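PDB 4XJW: sialidase B from Streptococcus pneumoniae serotype 4, which cleaves terminal sialic acid residues from oligosaccharides, glycoproteins and glycolipids by hydrolysing alpha-(2->3)-, alpha-(2->6)- and alpha-(2->8)-glycosidic linkages. Local coordinates for residues A[2-6]-A[22-27]; A[317-323]-A[416-420]; A[379-385]-A[397-403]; A[612-617]-A[629-635]. The protein carries 1 engineered substitution. All coordinates share one frame; numbering follows the deposited sequence.

Interaction 1: A[2-6]-A[22-27]; sequences SPIFQ and LLLDKL
I4 meets 22-27 with its terminal methyl: CD1 rests on CB of K26 at 3.6 Å, with CD1 of L23 3.8 Å away and CD2 of L27 4.0 Å away. CG1 of I4 stands between the backbone N and the carbonyl carbon (chi1 64°), and the extended chain beyond it carries CD1 in among these three residues. F5 adds the rest of the apolar contact. Its CB lies 3.7 Å from CD1 of L23, a methyl thereby shared with I4, while ring atom CE1 comes to 3.9 Å from CB of L22. Long aliphatic and aromatic groups suit this junction: no direct hydrogen bond crosses the contact, so the reach of these apolar groups makes it.

Polar links are few. Water 1 donates to I4 O at 2.7 Å and only weakly to L22 O. A lysine suits position 26: its CB supplies hydrocarbon to I4, while bends along the rest of the chain return NZ to its own segment, in a salt bridge to OD1 of D25 and a weak bond to L22 O.

Around this, I4 and F5 are bonded through their backbones to L172 of strand 166-173, and L23 reaches F50 of strand 46-53 and A148 of strand 147-150. The contact thus ties the first strand of one sheet to the short helical turn that leans on the other sheet of the concanavalin-like N-terminal domain.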
loop_
_atom_site.group_PDB
_atom_site.type_symbol
_atom_site.label_atom_id
_atom_site.label_comp_id
_atom_site.label_asym_id
_atom_site.label_seq_id
_atom_site.Cartn_x
_atom_site.Cartn_y
_atom_site.Cartn_z
ATOM N N SER A 2 33.491 19.209 -0.054
ATOM C CA SER A 2 32.883 20.126 -1.002
ATOM C C SER A 2 32.740 19.424 -2.345
ATOM O O SER A 2 33.556 18.569 -2.698
ATOM C CB SER A 2 33.744 21.382 -1.174
ATOM O OG SER A 2 34.629 21.238 -2.278
ATOM N N PRO A 3 31.698 19.779 -3.104
ATOM C CA PRO A 3 31.546 19.216 -4.448
ATOM C C PRO A 3 32.664 19.672 -5.385
ATOM O O PRO A 3 33.104 20.818 -5.305
ATOM C CB PRO A 3 30.196 19.773 -4.910
ATOM C CG PRO A 3 29.970 20.990 -4.078
ATOM C CD PRO A 3 30.600 20.698 -2.751
ATOM N N ILE A 4 33.124 18.776 -6.254
ATOM C CA ILE A 4 34.153 19.113 -7.230
ATOM C C ILE A 4 33.535 19.880 -8.387
ATOM O O ILE A 4 34.238 20.489 -9.198
ATOM C CB ILE A 4 34.830 17.851 -7.801
ATOM C CG1 ILE A 4 33.814 17.012 -8.587
ATOM C CG2 ILE A 4 35.458 17.044 -6.682
ATOM C CD1 ILE A 4 34.428 15.911 -9.430
ATOM N N PHE A 5 32.209 19.827 -8.460
ATOM C CA PHE A 5 31.455 20.543 -9.475
ATOM C C PHE A 5 30.078 20.857 -8.914
ATOM O O PHE A 5 29.508 20.062 -8.160
ATOM C CB PHE A 5 31.312 19.718 -10.754
ATOM C CG PHE A 5 30.259 20.244 -11.685
ATOM C CD1 PHE A 5 30.473 21.416 -12.399
ATOM C CD2 PHE A 5 29.045 19.589 -11.822
ATOM C CE1 PHE A 5 29.499 21.917 -13.247
ATOM C CE2 PHE A 5 28.070 20.078 -12.666
ATOM C CZ PHE A 5 28.296 21.247 -13.381
ATOM N N GLN A 6 29.556 22.022 -9.280
ATOM C CA GLN A 6 28.242 22.435 -8.839
ATOM C C GLN A 6 27.690 23.503 -9.765
ATOM O O GLN A 6 28.274 24.578 -9.904
ATOM C CB GLN A 6 28.314 22.959 -7.408
ATOM C CG GLN A 6 26.969 23.342 -6.831
ATOM C CD GLN A 6 27.045 23.625 -5.350
ATOM O OE1 GLN A 6 27.732 24.548 -4.917
ATOM N NE2 GLN A 6 26.347 22.818 -4.559
ATOM N N LEU A 22 34.153 21.409 -17.120
ATOM C CA LEU A 22 33.907 21.763 -15.727
ATOM C C LEU A 22 34.031 20.570 -14.781
ATOM O O LEU A 22 33.992 20.731 -13.562
ATOM C CB LEU A 22 32.518 22.385 -15.595
ATOM C CG LEU A 22 32.339 23.704 -16.334
ATOM C CD1 LEU A 22 30.871 24.112 -16.366
ATOM C CD2 LEU A 22 33.194 24.777 -15.680
ATOM N N LEU A 23 34.190 19.375 -15.341
ATOM C CA LEU A 23 34.000 18.162 -14.554
ATOM C C LEU A 23 35.075 17.084 -14.747
ATOM O O LEU A 23 35.563 16.512 -13.776
ATOM C CB LEU A 23 32.595 17.598 -14.834
ATOM C CG LEU A 23 32.062 16.424 -14.013
ATOM C CD1 LEU A 23 32.373 16.621 -12.544
ATOM C CD2 LEU A 23 30.564 16.277 -14.229
ATOM N N LEU A 24 35.463 16.814 -15.992
ATOM C CA LEU A 24 36.286 15.635 -16.274
ATOM C C LEU A 24 37.674 15.594 -15.622
ATOM O O LEU A 24 38.135 14.531 -15.197
ATOM C CB LEU A 24 36.383 15.381 -17.780
ATOM C CG LEU A 24 35.040 15.013 -18.399
ATOM C CD1 LEU A 24 35.176 14.831 -19.891
ATOM C CD2 LEU A 24 34.496 13.755 -17.752
ATOM N N ASP A 25 38.342 16.738 -15.539
ATOM C CA ASP A 25 39.650 16.773 -14.888
ATOM C C ASP A 25 39.538 16.635 -13.366
ATOM O O ASP A 25 40.501 16.260 -12.689
ATOM C CB ASP A 25 40.420 18.040 -15.274
ATOM C CG ASP A 25 39.507 19.213 -15.593
ATOM O OD1 ASP A 25 38.445 19.357 -14.939
ATOM O OD2 ASP A 25 39.855 20.001 -16.503
ATOM N N LYS A 26 38.353 16.922 -12.835
ATOM C CA LYS A 26 38.122 16.888 -11.396
ATOM C C LYS A 26 37.776 15.487 -10.903
ATOM O O LYS A 26 37.932 15.189 -9.719
ATOM C CB LYS A 26 36.979 17.833 -11.023
ATOM C CG LYS A 26 36.807 19.024 -11.957
ATOM C CD LYS A 26 37.917 20.043 -11.761
ATOM C CE LYS A 26 37.429 21.466 -12.047
ATOM N NZ LYS A 26 37.189 21.721 -13.500
ATOM N N LEU A 27 37.273 14.639 -11.799
ATOM C CA LEU A 27 36.893 13.286 -11.409
ATOM C C LEU A 27 38.118 12.513 -10.953
ATOM O O LEU A 27 39.086 12.384 -11.698
ATOM C CB LEU A 27 36.166 12.554 -12.546
ATOM C CG LEU A 27 34.689 12.935 -12.650
ATOM C CD1 LEU A 27 34.052 12.383 -13.912
ATOM C CD2 LEU A 27 33.920 12.480 -11.414
HETATM O O HOH W 1 34.376 22.683 -10.700
#

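Interaction 2: A[317-323]-A[416-420]; sequences ANKADSG and TPTNY
T418 and N318 make the shortest link between the two loops: OG1 of T418 donates to N318 O at 2.7 Å, coming in 32° out of the carbonyl plane. A threonine fits here because OG1, anti to the backbone N (chi1 -169°), points its hydroxyl at that carbonyl while CG2 packs against the backbone of D321 and S322. Beside it, N318 N donates to P417 O, an almost straight bond (174°) in the carbonyl plane. Further along, CG2 of T416 lies 3.7 Å from CG of D321, and OG1 of T416 comes to 3.4 Å from CA of G323. Backbone meets side chains closely at G323, where glycine suits both the positive phi and the nearby hydroxyl of Y420.

These loops form the neck of an insertion in the sialidase beta-propeller. The 317-323 segment leads out of blade strand 301-308 into strand 324-327 of a separate sheet, and 416-420 brings the chain back to strand 420-426, next to 301-308 in the blade.

Turns shape both partners. N318 and D321 each head an Asx turn, OD1 accepting from the backbone N two residues on, and an inverse gamma turn centred on P417 presents its carbonyl to N318. T416 O is gripped twice, by T418 N and by OH of Y420 at 2.9 Å. Water 2 bridges OD2 of D321 and OG1 of T416; water 3 joins S322 O to N419 O. Farther out, D321 forms a salt bridge with K334 of the inserted sheet, while the amide of N419 is anchored to N448 and G449.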
loop_
_atom_site.group_PDB
_atom_site.type_symbol
_atom_site.label_atom_id
_atom_site.label_comp_id
_atom_site.label_asym_id
_atom_site.label_seq_id
_atom_site.Cartn_x
_atom_site.Cartn_y
_atom_site.Cartn_z
ATOM N N ALA A 317 -9.161 -20.156 -0.380
ATOM C CA ALA A 317 -10.107 -20.206 0.730
ATOM C C ALA A 317 -11.321 -21.038 0.341
ATOM O O ALA A 317 -11.854 -20.877 -0.756
ATOM C CB ALA A 317 -10.537 -18.801 1.125
ATOM N N ASN A 318 -11.754 -21.918 1.241
ATOM C CA ASN A 318 -12.942 -22.739 1.004
ATOM C C ASN A 318 -14.185 -21.864 0.890
ATOM O O ASN A 318 -14.650 -21.306 1.883
ATOM C CB ASN A 318 -13.109 -23.753 2.140
ATOM C CG ASN A 318 -14.176 -24.805 1.850
ATOM O OD1 ASN A 318 -15.105 -24.583 1.072
ATOM N ND2 ASN A 318 -14.050 -25.954 2.497
ATOM N N LYS A 319 -14.732 -21.770 -0.320
ATOM C CA LYS A 319 -15.854 -20.872 -0.589
ATOM C C LYS A 319 -17.179 -21.405 -0.055
ATOM O O LYS A 319 -18.149 -20.656 0.047
ATOM C CB LYS A 319 -15.976 -20.610 -2.095
ATOM C CG LYS A 319 -14.727 -20.020 -2.732
ATOM C CD LYS A 319 -14.342 -18.706 -2.064
ATOM C CE LYS A 319 -13.167 -18.049 -2.773
ATOM N NZ LYS A 319 -11.948 -18.900 -2.725
ATOM N N ALA A 320 -17.216 -22.691 0.287
ATOM C CA ALA A 320 -18.467 -23.342 0.685
ATOM C C ALA A 320 -18.514 -23.718 2.165
ATOM O O ALA A 320 -19.242 -24.638 2.561
ATOM C CB ALA A 320 -18.710 -24.574 -0.177
ATOM N N ASP A 321 -17.747 -23.002 2.983
ATOM C CA ASP A 321 -17.691 -23.280 4.408
ATOM C C ASP A 321 -17.423 -21.988 5.170
ATOM O O ASP A 321 -16.451 -21.293 4.878
ATOM C CB ASP A 321 -16.575 -24.286 4.697
ATOM C CG ASP A 321 -16.755 -24.996 6.016
ATOM O OD1 ASP A 321 -17.271 -24.380 6.970
ATOM O OD2 ASP A 321 -16.361 -26.180 6.098
ATOM N N SER A 322 -18.281 -21.679 6.138
ATOM C CA SER A 322 -18.157 -20.455 6.933
ATOM C C SER A 322 -17.142 -20.612 8.052
ATOM O O SER A 322 -16.632 -19.623 8.588
ATOM C CB SER A 322 -19.507 -20.092 7.550
ATOM O OG SER A 322 -19.830 -20.982 8.605
ATOM N N GLY A 323 -16.869 -21.858 8.422
ATOM C CA GLY A 323 -15.999 -22.135 9.550
ATOM C C GLY A 323 -16.741 -22.249 10.867
ATOM O O GLY A 323 -16.128 -22.488 11.905
ATOM N N THR A 416 -11.227 -23.883 10.113
ATOM C CA THR A 416 -11.498 -24.136 8.706
ATOM C C THR A 416 -10.642 -23.220 7.831
ATOM O O THR A 416 -10.524 -22.029 8.120
ATOM C CB THR A 416 -12.990 -23.879 8.408
ATOM O OG1 THR A 416 -13.801 -24.749 9.216
ATOM C CG2 THR A 416 -13.306 -24.090 6.951
ATOM N N PRO A 417 -9.999 -23.778 6.791
ATOM C CA PRO A 417 -9.153 -22.988 5.884
ATOM C C PRO A 417 -9.997 -22.125 4.969
ATOM O O PRO A 417 -10.137 -22.411 3.790
ATOM C CB PRO A 417 -8.411 -24.055 5.070
ATOM C CG PRO A 417 -9.356 -25.229 5.080
ATOM C CD PRO A 417 -9.953 -25.215 6.462
ATOM N N THR A 418 -10.562 -21.061 5.527
ATOM C CA THR A 418 -11.382 -20.144 4.751
ATOM C C THR A 418 -11.131 -18.750 5.294
ATOM O O THR A 418 -10.377 -18.600 6.249
ATOM C CB THR A 418 -12.883 -20.512 4.850
ATOM O OG1 THR A 418 -13.638 -19.762 3.885
ATOM C CG2 THR A 418 -13.421 -20.255 6.255
ATOM N N ASN A 419 -11.747 -17.735 4.697
ATOM C CA ASN A 419 -11.549 -16.357 5.173
ATOM C C ASN A 419 -12.607 -15.931 6.185
ATOM O O ASN A 419 -13.779 -16.326 6.091
ATOM C CB ASN A 419 -11.541 -15.385 3.997
ATOM C CG ASN A 419 -12.802 -15.481 3.174
ATOM O OD1 ASN A 419 -13.026 -16.487 2.498
ATOM N ND2 ASN A 419 -13.639 -14.442 3.227
ATOM N N TYR A 420 -12.185 -15.109 7.148
ATOM C CA TYR A 420 -13.066 -14.609 8.198
ATOM C C TYR A 420 -12.982 -13.087 8.274
ATOM O O TYR A 420 -12.096 -12.485 7.668
ATOM C CB TYR A 420 -12.676 -15.185 9.564
ATOM C CG TYR A 420 -12.629 -16.695 9.629
ATOM C CD1 TYR A 420 -11.537 -17.404 9.128
ATOM C CD2 TYR A 420 -13.672 -17.413 10.203
ATOM C CE1 TYR A 420 -11.493 -18.784 9.195
ATOM C CE2 TYR A 420 -13.636 -18.792 10.271
ATOM C CZ TYR A 420 -12.550 -19.467 9.763
ATOM O OH TYR A 420 -12.519 -20.843 9.832
HETATM O O HOH W 2 -14.939 -27.137 8.158
HETATM O O HOH W 3 -16.272 -17.053 7.738
HETATM O O HOH W 4 -13.499 -23.383 11.766
#

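Interaction 3: A[379-385]-A[397-403]; sequences LTVEQYS and HNGKQVP
Y384 and H397 form an offset stack with ring centroids 4.1 Å apart and planes at 29°. CD2 of H397 lies over the centre of the tyrosine ring; across the opposite face of the imidazole sits OE1 of E382. CG of E382 lies opposite its backbone N (chi1 -172°), and the extended chain takes the carboxylate to the histidine and the corner at G399. The two carboxylate oxygens of D410 are hydrogen-bonded to OH of Y384 and to NE2 of H397. Elsewhere in the close-packed part, V381 and V402 are a hydrogen-bonded antiparallel pair whose CG2 methyls meet at 3.7 Å, and the amide of N398 donates to OE1 of Q383 at 3.0 Å and to OG of S385 at 2.9 Å.

The register slips by two residues between E382 and Y384, a beta bulge. OE2 of E382 accepts from G399 N at 2.7 Å through its anti lone pair, and glycine tolerates the positive phi of the corner.

The margins are looser and wetter. K400 runs extended alongside Q383, whose OE1 takes both N398 and water 5, the latter bound also to NZ of K400. Separately, on the face of E382 and Q401, T380 OG1 donates to OE1 of Q401 at 2.6 Å.

Strands 394-398 and 400-403 both pair with strand 377-387, which also pairs with strand 372-374 in the inserted sheet; Q383 and S385 reach the loop at N261 and E264.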
loop_
_atom_site.group_PDB
_atom_site.type_symbol
_atom_site.label_atom_id
_atom_site.label_comp_id
_atom_site.label_asym_id
_atom_site.label_seq_id
_atom_site.Cartn_x
_atom_site.Cartn_y
_atom_site.Cartn_z
ATOM N N LEU A 379 -0.279 -23.901 25.497
ATOM C CA LEU A 379 0.521 -24.677 24.561
ATOM C C LEU A 379 1.293 -23.718 23.665
ATOM O O LEU A 379 0.883 -22.567 23.475
ATOM C CB LEU A 379 -0.349 -25.606 23.721
ATOM C CG LEU A 379 -1.093 -26.698 24.475
ATOM C CD1 LEU A 379 -1.645 -27.731 23.503
ATOM C CD2 LEU A 379 -0.184 -27.344 25.509
ATOM N N THR A 380 2.411 -24.189 23.122
ATOM C CA THR A 380 3.230 -23.380 22.225
ATOM C C THR A 380 3.484 -24.082 20.893
ATOM O O THR A 380 3.326 -25.300 20.780
ATOM C CB THR A 380 4.601 -23.028 22.860
ATOM O OG1 THR A 380 5.349 -24.228 23.104
ATOM C CG2 THR A 380 4.422 -22.271 24.165
ATOM N N VAL A 381 3.863 -23.295 19.888
ATOM C CA VAL A 381 4.452 -23.816 18.658
ATOM C C VAL A 381 5.804 -23.138 18.449
ATOM O O VAL A 381 6.119 -22.157 19.137
ATOM C CB VAL A 381 3.556 -23.538 17.441
ATOM C CG1 VAL A 381 2.183 -24.168 17.641
ATOM C CG2 VAL A 381 3.425 -22.040 17.209
ATOM N N GLU A 382 6.592 -23.658 17.513
ATOM C CA GLU A 382 7.860 -23.026 17.150
ATOM C C GLU A 382 7.630 -22.067 15.988
ATOM O O GLU A 382 6.967 -22.409 15.008
ATOM C CB GLU A 382 8.914 -24.069 16.780
ATOM C CG GLU A 382 10.312 -23.486 16.583
ATOM C CD GLU A 382 11.351 -24.557 16.293
ATOM O OE1 GLU A 382 10.991 -25.752 16.323
ATOM O OE2 GLU A 382 12.513 -24.195 16.021
ATOM N N GLN A 383 8.162 -20.855 16.125
ATOM C CA GLN A 383 8.007 -19.808 15.116
ATOM C C GLN A 383 8.820 -20.106 13.846
ATOM O O GLN A 383 9.822 -20.827 13.891
ATOM C CB GLN A 383 8.422 -18.467 15.727
ATOM C CG GLN A 383 8.069 -17.229 14.892
ATOM C CD GLN A 383 8.578 -15.940 15.517
ATOM O OE1 GLN A 383 9.783 -15.694 15.561
ATOM N NE2 GLN A 383 7.660 -15.112 16.004
ATOM N N TYR A 384 8.372 -19.563 12.713
ATOM C CA TYR A 384 9.100 -19.665 11.452
ATOM C C TYR A 384 9.758 -18.344 11.081
ATOM O O TYR A 384 9.274 -17.273 11.453
ATOM C CB TYR A 384 8.156 -20.029 10.310
ATOM C CG TYR A 384 7.560 -21.418 10.370
ATOM C CD1 TYR A 384 6.392 -21.662 11.083
ATOM C CD2 TYR A 384 8.145 -22.476 9.681
ATOM C CE1 TYR A 384 5.829 -22.929 11.123
ATOM C CE2 TYR A 384 7.590 -23.740 9.717
ATOM C CZ TYR A 384 6.434 -23.962 10.436
ATOM O OH TYR A 384 5.878 -25.224 10.474
ATOM N N SER A 385 10.844 -18.439 10.321
ATOM C CA SER A 385 11.473 -17.290 9.683
ATOM C C SER A 385 11.626 -17.626 8.204
ATOM O O SER A 385 11.581 -18.795 7.829
ATOM C CB SER A 385 12.843 -17.019 10.290
ATOM O OG SER A 385 12.747 -16.403 11.563
ATOM N N HIS A 397 11.599 -23.271 10.820
ATOM C CA HIS A 397 11.576 -23.051 12.251
ATOM C C HIS A 397 12.842 -22.352 12.750
ATOM O O HIS A 397 13.953 -22.638 12.290
ATOM C CB HIS A 397 11.363 -24.392 12.958
ATOM C CG HIS A 397 9.950 -24.882 12.903
ATOM N ND1 HIS A 397 9.624 -26.173 12.551
ATOM C CD2 HIS A 397 8.778 -24.255 13.167
ATOM C CE1 HIS A 397 8.310 -26.319 12.594
ATOM N NE2 HIS A 397 7.774 -25.170 12.968
ATOM N N ASN A 398 12.669 -21.418 13.683
ATOM C CA ASN A 398 13.782 -20.571 14.106
ATOM C C ASN A 398 14.197 -20.711 15.573
ATOM O O ASN A 398 14.955 -19.893 16.084
ATOM C CB ASN A 398 13.480 -19.103 13.782
ATOM C CG ASN A 398 12.291 -18.563 14.558
ATOM O OD1 ASN A 398 11.933 -19.078 15.620
ATOM N ND2 ASN A 398 11.680 -17.508 14.037
ATOM N N GLY A 399 13.664 -21.716 16.258
ATOM C CA GLY A 399 14.059 -21.977 17.633
ATOM C C GLY A 399 13.309 -21.194 18.695
ATOM O O GLY A 399 13.480 -21.450 19.889
ATOM N N LYS A 400 12.483 -20.240 18.279
ATOM C CA LYS A 400 11.695 -19.451 19.228
ATOM C C LYS A 400 10.302 -20.046 19.399
ATOM O O LYS A 400 9.704 -20.501 18.429
ATOM C CB LYS A 400 11.606 -17.992 18.764
ATOM C CG LYS A 400 10.677 -17.105 19.589
ATOM C CD LYS A 400 10.731 -15.654 19.122
ATOM C CE LYS A 400 9.508 -14.868 19.598
ATOM N NZ LYS A 400 9.719 -13.393 19.540
ATOM N N GLN A 401 9.790 -20.055 20.629
ATOM C CA GLN A 401 8.435 -20.547 20.887
ATOM C C GLN A 401 7.453 -19.393 21.072
ATOM O O GLN A 401 7.771 -18.398 21.719
ATOM C CB GLN A 401 8.407 -21.470 22.114
ATOM C CG GLN A 401 9.096 -22.821 21.896
ATOM C CD GLN A 401 8.992 -23.737 23.106
ATOM O OE1 GLN A 401 7.896 -24.094 23.539
ATOM N NE2 GLN A 401 10.136 -24.115 23.663
ATOM N N VAL A 402 6.257 -19.543 20.501
ATOM C CA VAL A 402 5.168 -18.586 20.669
ATOM C C VAL A 402 3.895 -19.346 21.023
ATOM O O VAL A 402 3.811 -20.551 20.772
ATOM C CB VAL A 402 4.917 -17.770 19.374
ATOM C CG1 VAL A 402 6.164 -17.047 18.953
ATOM C CG2 VAL A 402 4.425 -18.671 18.256
ATOM N N PRO A 403 2.897 -18.654 21.607
ATOM C CA PRO A 403 1.644 -19.334 21.953
ATOM C C PRO A 403 0.964 -19.967 20.752
ATOM O O PRO A 403 0.938 -19.369 19.675
ATOM C CB PRO A 403 0.769 -18.196 22.487
ATOM C CG PRO A 403 1.736 -17.229 23.041
ATOM C CD PRO A 403 2.934 -17.281 22.146
HETATM O O HOH W 5 10.188 -13.151 16.683
HETATM O O HOH W 6 6.653 -12.822 18.188
#

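Interaction 4: A[612-617]-A[629-635]; sequences GYAYSA and LFEKYDS
G612 packs directly on the backbone of Y633, the two CA atoms being 3.8 Å apart, a closeness that suits a residue without a side chain. Its carbonyl is tied by water 7 to NZ of K632. F630 receives Y613 over one ring face: CE2 of Y613 stands 3.3 Å from CD2 of F630, but the rings, 24° from parallel, are slid apart and barely overlap. CG of F630 lies between its backbone N and carbonyl carbon (chi1 67°), which turns one face of the ring to Y613, whose OH bonds to S573. The methyl of A614 touches both OG of S635, 3.1 Å from its CB, and OE1 of E631, 3.3 Å from it; A614 N donates to E631 O at 2.9 Å.

E631 N still donates to Y615 O, but regular antiparallel pairing begins at S616 with F630 and continues at A617 with L629. Y615, probably the nucleophile, has its backbone N held by OE1 of E631 at 3.0 Å, met from above the carboxylate plane, while its OH bonds to E503. As OE2 of E631 forms a salt bridge with R207, and S635 bonds to R581, both probable substrate-binding arginines, this buried polar network is consistent with one carboxylate aligning the tyrosine backbone and an arginine together.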
loop_
_atom_site.group_PDB
_atom_site.type_symbol
_atom_site.label_atom_id
_atom_site.label_comp_id
_atom_site.label_asym_id
_atom_site.label_seq_id
_atom_site.Cartn_x
_atom_site.Cartn_y
_atom_site.Cartn_z
ATOM N N GLY A 612 1.966 6.347 -11.288
ATOM C CA GLY A 612 1.126 5.375 -10.606
ATOM C C GLY A 612 0.204 5.926 -9.534
ATOM O O GLY A 612 0.553 6.836 -8.773
ATOM N N TYR A 613 -0.993 5.363 -9.472
ATOM C CA TYR A 613 -1.939 5.703 -8.417
ATOM C C TYR A 613 -2.909 4.550 -8.279
ATOM O O TYR A 613 -3.632 4.232 -9.224
ATOM C CB TYR A 613 -2.701 6.977 -8.788
ATOM C CG TYR A 613 -3.503 7.594 -7.655
ATOM C CD1 TYR A 613 -4.811 7.191 -7.368
ATOM C CD2 TYR A 613 -2.960 8.614 -6.892
ATOM C CE1 TYR A 613 -5.552 7.802 -6.320
ATOM C CE2 TYR A 613 -3.670 9.221 -5.864
ATOM C CZ TYR A 613 -4.956 8.807 -5.577
ATOM O OH TYR A 613 -5.612 9.448 -4.544
ATOM N N ALA A 614 -2.914 3.892 -7.125
ATOM C CA ALA A 614 -3.725 2.698 -6.959
ATOM C C ALA A 614 -4.740 2.859 -5.833
ATOM O O ALA A 614 -5.595 3.730 -5.920
ATOM C CB ALA A 614 -2.847 1.439 -6.807
ATOM N N TYR A 615 -4.673 2.028 -4.798
ATOM C CA TYR A 615 -5.606 2.177 -3.694
ATOM C C TYR A 615 -5.322 3.476 -2.949
ATOM O O TYR A 615 -4.182 3.972 -2.922
ATOM C CB TYR A 615 -5.552 1.000 -2.717
ATOM C CG TYR A 615 -6.229 -0.267 -3.175
ATOM C CD1 TYR A 615 -6.179 -0.680 -4.502
ATOM C CD2 TYR A 615 -6.882 -1.087 -2.268
ATOM C CE1 TYR A 615 -6.783 -1.866 -4.901
ATOM C CE2 TYR A 615 -7.483 -2.265 -2.663
ATOM C CZ TYR A 615 -7.412 -2.655 -3.975
ATOM O OH TYR A 615 -8.003 -3.840 -4.375
ATOM N N SER A 616 -6.369 4.025 -2.351
ATOM C CA SER A 616 -6.257 5.328 -1.734
ATOM C C SER A 616 -7.190 5.513 -0.560
ATOM O O SER A 616 -8.206 4.830 -0.403
ATOM C CB SER A 616 -6.500 6.415 -2.778
ATOM O OG SER A 616 -7.869 6.428 -3.165
ATOM N N ALA A 617 -6.812 6.475 0.278
ATOM C CA ALA A 617 -7.593 6.875 1.430
ATOM C C ALA A 617 -7.704 8.393 1.429
ATOM O O ALA A 617 -6.699 9.102 1.236
ATOM C CB ALA A 617 -6.918 6.373 2.704
ATOM N N LEU A 629 -3.843 9.543 1.590
ATOM C CA LEU A 629 -2.809 8.536 1.771
ATOM C C LEU A 629 -3.043 7.499 0.680
ATOM O O LEU A 629 -4.104 6.884 0.618
ATOM C CB LEU A 629 -2.914 7.895 3.153
ATOM C CG LEU A 629 -1.865 6.845 3.494
ATOM C CD1 LEU A 629 -0.484 7.477 3.527
ATOM C CD2 LEU A 629 -2.197 6.194 4.835
ATOM N N PHE A 630 -2.063 7.323 -0.193
ATOM C CA PHE A 630 -2.317 6.515 -1.383
ATOM C C PHE A 630 -1.109 5.722 -1.846
ATOM O O PHE A 630 0.048 6.080 -1.558
ATOM C CB PHE A 630 -2.805 7.412 -2.525
ATOM C CG PHE A 630 -1.759 8.373 -3.034
ATOM C CD1 PHE A 630 -1.516 9.576 -2.377
ATOM C CD2 PHE A 630 -1.018 8.071 -4.175
ATOM C CE1 PHE A 630 -0.543 10.471 -2.843
ATOM C CE2 PHE A 630 -0.060 8.962 -4.650
ATOM C CZ PHE A 630 0.180 10.153 -3.990
ATOM N N GLU A 631 -1.390 4.654 -2.594
ATOM C CA GLU A 631 -0.363 3.849 -3.213
ATOM C C GLU A 631 0.116 4.557 -4.473
ATOM O O GLU A 631 -0.581 4.564 -5.484
ATOM C CB GLU A 631 -0.946 2.467 -3.546
ATOM C CG GLU A 631 -1.289 1.630 -2.298
ATOM C CD GLU A 631 -2.016 0.336 -2.624
ATOM O OE1 GLU A 631 -2.528 0.179 -3.762
ATOM O OE2 GLU A 631 -2.037 -0.556 -1.745
ATOM N N LYS A 632 1.298 5.158 -4.423
ATOM C CA LYS A 632 1.846 5.861 -5.583
ATOM C C LYS A 632 2.609 4.902 -6.503
ATOM O O LYS A 632 3.810 5.048 -6.752
ATOM C CB LYS A 632 2.734 7.044 -5.174
ATOM C CG LYS A 632 2.974 8.018 -6.331
ATOM C CD LYS A 632 3.906 9.153 -5.970
ATOM C CE LYS A 632 4.098 10.078 -7.163
ATOM N NZ LYS A 632 2.893 10.911 -7.390
ATOM N N TYR A 633 1.894 3.911 -7.014
ATOM C CA TYR A 633 2.463 2.981 -7.983
ATOM C C TYR A 633 1.337 2.190 -8.583
ATOM O O TYR A 633 0.189 2.258 -8.127
ATOM C CB TYR A 633 3.516 2.056 -7.346
ATOM C CG TYR A 633 2.989 0.854 -6.580
ATOM C CD1 TYR A 633 2.296 1.002 -5.379
ATOM C CD2 TYR A 633 3.190 -0.427 -7.062
ATOM C CE1 TYR A 633 1.826 -0.114 -4.678
ATOM C CE2 TYR A 633 2.744 -1.542 -6.379
ATOM C CZ TYR A 633 2.066 -1.389 -5.181
ATOM O OH TYR A 633 1.623 -2.517 -4.516
ATOM N N ASP A 634 1.651 1.452 -9.633
ATOM C CA ASP A 634 0.632 0.629 -10.241
ATOM C C ASP A 634 0.627 -0.736 -9.558
ATOM O O ASP A 634 1.470 -1.596 -9.835
ATOM C CB ASP A 634 0.876 0.511 -11.737
ATOM C CG ASP A 634 -0.267 -0.171 -12.446
ATOM O OD1 ASP A 634 -0.846 -1.109 -11.859
ATOM O OD2 ASP A 634 -0.578 0.229 -13.588
ATOM N N SER A 635 -0.318 -0.917 -8.644
ATOM C CA SER A 635 -0.358 -2.111 -7.803
ATOM C C SER A 635 -0.957 -3.323 -8.527
ATOM O O SER A 635 -1.077 -4.403 -7.941
ATOM C CB SER A 635 -1.110 -1.821 -6.496
ATOM O OG SER A 635 -2.500 -1.672 -6.740
HETATM O O HOH W 7 0.771 9.583 -8.721
#

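In the fold
Interaction 4 lies nearest the middle of the molecule and is largely buried; its polar groups are knit into the probable catalytic site. Interaction 2 is also buried, but its hydrogen bonds, turns and waters serve the neck between a propeller blade and the inserted sheet. Interaction 3 lies within the chain loop that interaction 2 closes, on that same insertion, with centres 25 Å apart; it is a partly exposed strand pairing. Interaction 1 stands apart in the lectin-like domain, 39 Å between centres from interaction 4, and relies mainly on apolar side chains. Strand pairing thus marks interactions 3 and 4, loop chemistry interaction 2.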